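Local coordinates for PhiRv1 phage protein (Mycobacterium tuberculosis, PDB 6LG3) that probably acts as a bacterial toxin that triggers inflammatory pyroptosis through a RACK1-NLRP3-gasdermin D pathway, at residues Leu42-Asp47 with Ala51-Gly56. Numbering follows the deposited sequence.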
loop_
_atom_site.group_PDB
_atom_site.type_symbol
_atom_site.label_atom_id
_atom_site.label_comp_id
_atom_site.label_asym_id
_atom_site.label_seq_id
_atom_site.Cartn_x
_atom_site.Cartn_y
_atom_site.Cartn_z
ATOM N N LEU A 42 -8.038 -2.661 -5.327
ATOM C CA LEU A 42 -6.991 -2.092 -4.480
ATOM C C LEU A 42 -7.598 -1.893 -3.102
ATOM O O LEU A 42 -8.386 -0.966 -2.891
ATOM C CB LEU A 42 -6.453 -0.778 -5.042
ATOM C CG LEU A 42 -5.254 -0.164 -4.304
ATOM C CD1 LEU A 42 -4.050 -1.087 -4.368
ATOM C CD2 LEU A 42 -4.920 1.192 -4.887
ATOM N N ILE A 43 -7.242 -2.772 -2.170
ATOM C CA ILE A 43 -7.917 -2.873 -0.887
ATOM C C ILE A 43 -6.892 -2.562 0.186
ATOM O O ILE A 43 -5.833 -3.200 0.238
ATOM C CB ILE A 43 -8.524 -4.268 -0.665
ATOM C CG1 ILE A 43 -9.497 -4.636 -1.792
ATOM C CG2 ILE A 43 -9.190 -4.344 0.704
ATOM C CD1 ILE A 43 -10.665 -3.707 -1.915
ATOM N N LEU A 44 -7.192 -1.572 1.019
ATOM C CA LEU A 44 -6.410 -1.286 2.213
ATOM C C LEU A 44 -7.221 -1.738 3.416
ATOM O O LEU A 44 -8.397 -1.374 3.544
ATOM C CB LEU A 44 -6.070 0.203 2.306
ATOM C CG LEU A 44 -4.712 0.560 1.708
ATOM C CD1 LEU A 44 -4.579 2.059 1.475
ATOM C CD2 LEU A 44 -3.632 0.075 2.651
ATOM N N ARG A 45 -6.616 -2.550 4.278
ATOM C CA ARG A 45 -7.335 -3.048 5.443
ATOM C C ARG A 45 -6.357 -3.233 6.592
ATOM O O ARG A 45 -5.139 -3.161 6.425
ATOM C CB ARG A 45 -8.074 -4.353 5.129
ATOM C CG ARG A 45 -7.183 -5.449 4.574
ATOM C CD ARG A 45 -7.955 -6.744 4.336
ATOM N NE ARG A 45 -7.056 -7.895 4.299
ATOM C CZ ARG A 45 -6.553 -8.479 5.385
ATOM N NH1 ARG A 45 -6.861 -8.024 6.594
ATOM N NH2 ARG A 45 -5.738 -9.517 5.264
ATOM N N GLY A 46 -6.901 -3.445 7.775
ATOM C CA GLY A 46 -6.067 -3.598 8.954
ATOM C C GLY A 46 -6.726 -4.492 9.973
ATOM O O GLY A 46 -7.950 -4.662 9.983
ATOM N N ASP A 47 -5.907 -5.097 10.812
ATOM C CA ASP A 47 -6.386 -5.716 12.037
ATOM C C ASP A 47 -5.583 -5.104 13.183
ATOM O O ASP A 47 -4.817 -4.153 12.981
ATOM C CB ASP A 47 -6.291 -7.246 11.963
ATOM C CG ASP A 47 -4.892 -7.743 11.634
ATOM O OD1 ASP A 47 -3.919 -7.313 12.297
ATOM O OD2 ASP A 47 -4.772 -8.582 10.714
ATOM N N ALA A 51 -1.384 -3.838 9.068
ATOM C CA ALA A 51 -2.077 -3.247 7.935
ATOM C C ALA A 51 -1.636 -3.969 6.668
ATOM O O ALA A 51 -0.506 -4.461 6.581
ATOM C CB ALA A 51 -1.773 -1.749 7.826
ATOM N N TYR A 52 -2.540 -4.037 5.684
ATOM C CA TYR A 52 -2.282 -4.724 4.430
ATOM C C TYR A 52 -2.788 -3.890 3.267
ATOM O O TYR A 52 -3.847 -3.253 3.354
ATOM C CB TYR A 52 -2.967 -6.092 4.369
ATOM C CG TYR A 52 -2.897 -6.891 5.646
ATOM C CD1 TYR A 52 -3.772 -6.630 6.693
ATOM C CD2 TYR A 52 -1.978 -7.918 5.798
ATOM C CE1 TYR A 52 -3.724 -7.349 7.854
ATOM C CE2 TYR A 52 -1.927 -8.656 6.963
ATOM C CZ TYR A 52 -2.806 -8.363 7.990
ATOM O OH TYR A 52 -2.774 -9.082 9.171
ATOM N N LEU A 53 -2.019 -3.910 2.180
ATOM C CA LEU A 53 -2.433 -3.362 0.895
ATOM C C LEU A 53 -2.415 -4.513 -0.097
ATOM O O LEU A 53 -1.353 -5.123 -0.335
ATOM C CB LEU A 53 -1.526 -2.212 0.435
ATOM C CG LEU A 53 -1.939 -1.464 -0.847
ATOM C CD1 LEU A 53 -1.432 -0.027 -0.811
ATOM C CD2 LEU A 53 -1.415 -2.164 -2.093
ATOM N N GLU A 54 -3.600 -4.813 -0.633
ATOM C CA GLU A 54 -3.842 -5.865 -1.612
ATOM C C GLU A 54 -4.153 -5.264 -2.971
ATOM O O GLU A 54 -4.904 -4.285 -3.068
ATOM C CB GLU A 54 -5.042 -6.734 -1.248
ATOM C CG GLU A 54 -5.004 -7.536 -0.010
ATOM C CD GLU A 54 -6.249 -8.410 0.088
ATOM O OE1 GLU A 54 -7.052 -8.402 -0.877
ATOM O OE2 GLU A 54 -6.427 -9.098 1.112
ATOM N N ALA A 55 -3.622 -5.892 -4.017
ATOM C CA ALA A 55 -3.913 -5.521 -5.396
ATOM C C ALA A 55 -4.310 -6.787 -6.136
ATOM O O ALA A 55 -3.529 -7.743 -6.191
ATOM C CB ALA A 55 -2.708 -4.852 -6.063
ATOM N N GLY A 56 -5.520 -6.807 -6.682
ATOM C CA GLY A 56 -5.965 -7.980 -7.421
ATOM C C GLY A 56 -5.929 -9.256 -6.611
ATOM O O GLY A 56 -5.508 -10.302 -7.123
#
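Y52 lies under the guanidinium of R45, and that stack dominates one face of the antiparallel hairpin formed by strands 42-46 and 50-55. The two planes are 25° apart, with R45 NH2 over the middle of the ring and R45 CZ 4.1 Å from the Y52 ring centroid, an off-centre cation-pi contact. Getting there takes a chi1 of 55° in R45, which sets CG between the backbone N and carbonyl carbon; the chain then runs extended to NE and slants across to the neighbouring strand. Two groups hold this pair. At the edge of the guanidinium, R45 NE points almost straight at E54 OE2, but at 3.5 Å the bond is weak, a long salt bridge with the carboxylate turned nearly perpendicular. Y52 OH donates a short 2.6 Å bond to D47 OD2 on its syn side, which tethers the far end of the ring; D47 OD1 takes the backbone N-H groups of E49 and N50 in the turn. Beneath the side chains, I43 with E54 and R45 with Y52 are the hydrogen-bonded pairs, each joined by two N-H to O bonds; E54 N to I43 O measures 2.9 Å at 178°. The other face is apolar: L42 CD1 meets L53 CD2 at 3.6 Å, and L44 CD2 packs on L53 CB at 3.8 Å. L44, A51 and L53 rest there on helix 4-22, while F36 of helix 26-39 meets L42 and A55. Strand 50-55 is the middle strand of the sheet, bonded on its other side to strand 58-64, where Y52 also touches H62.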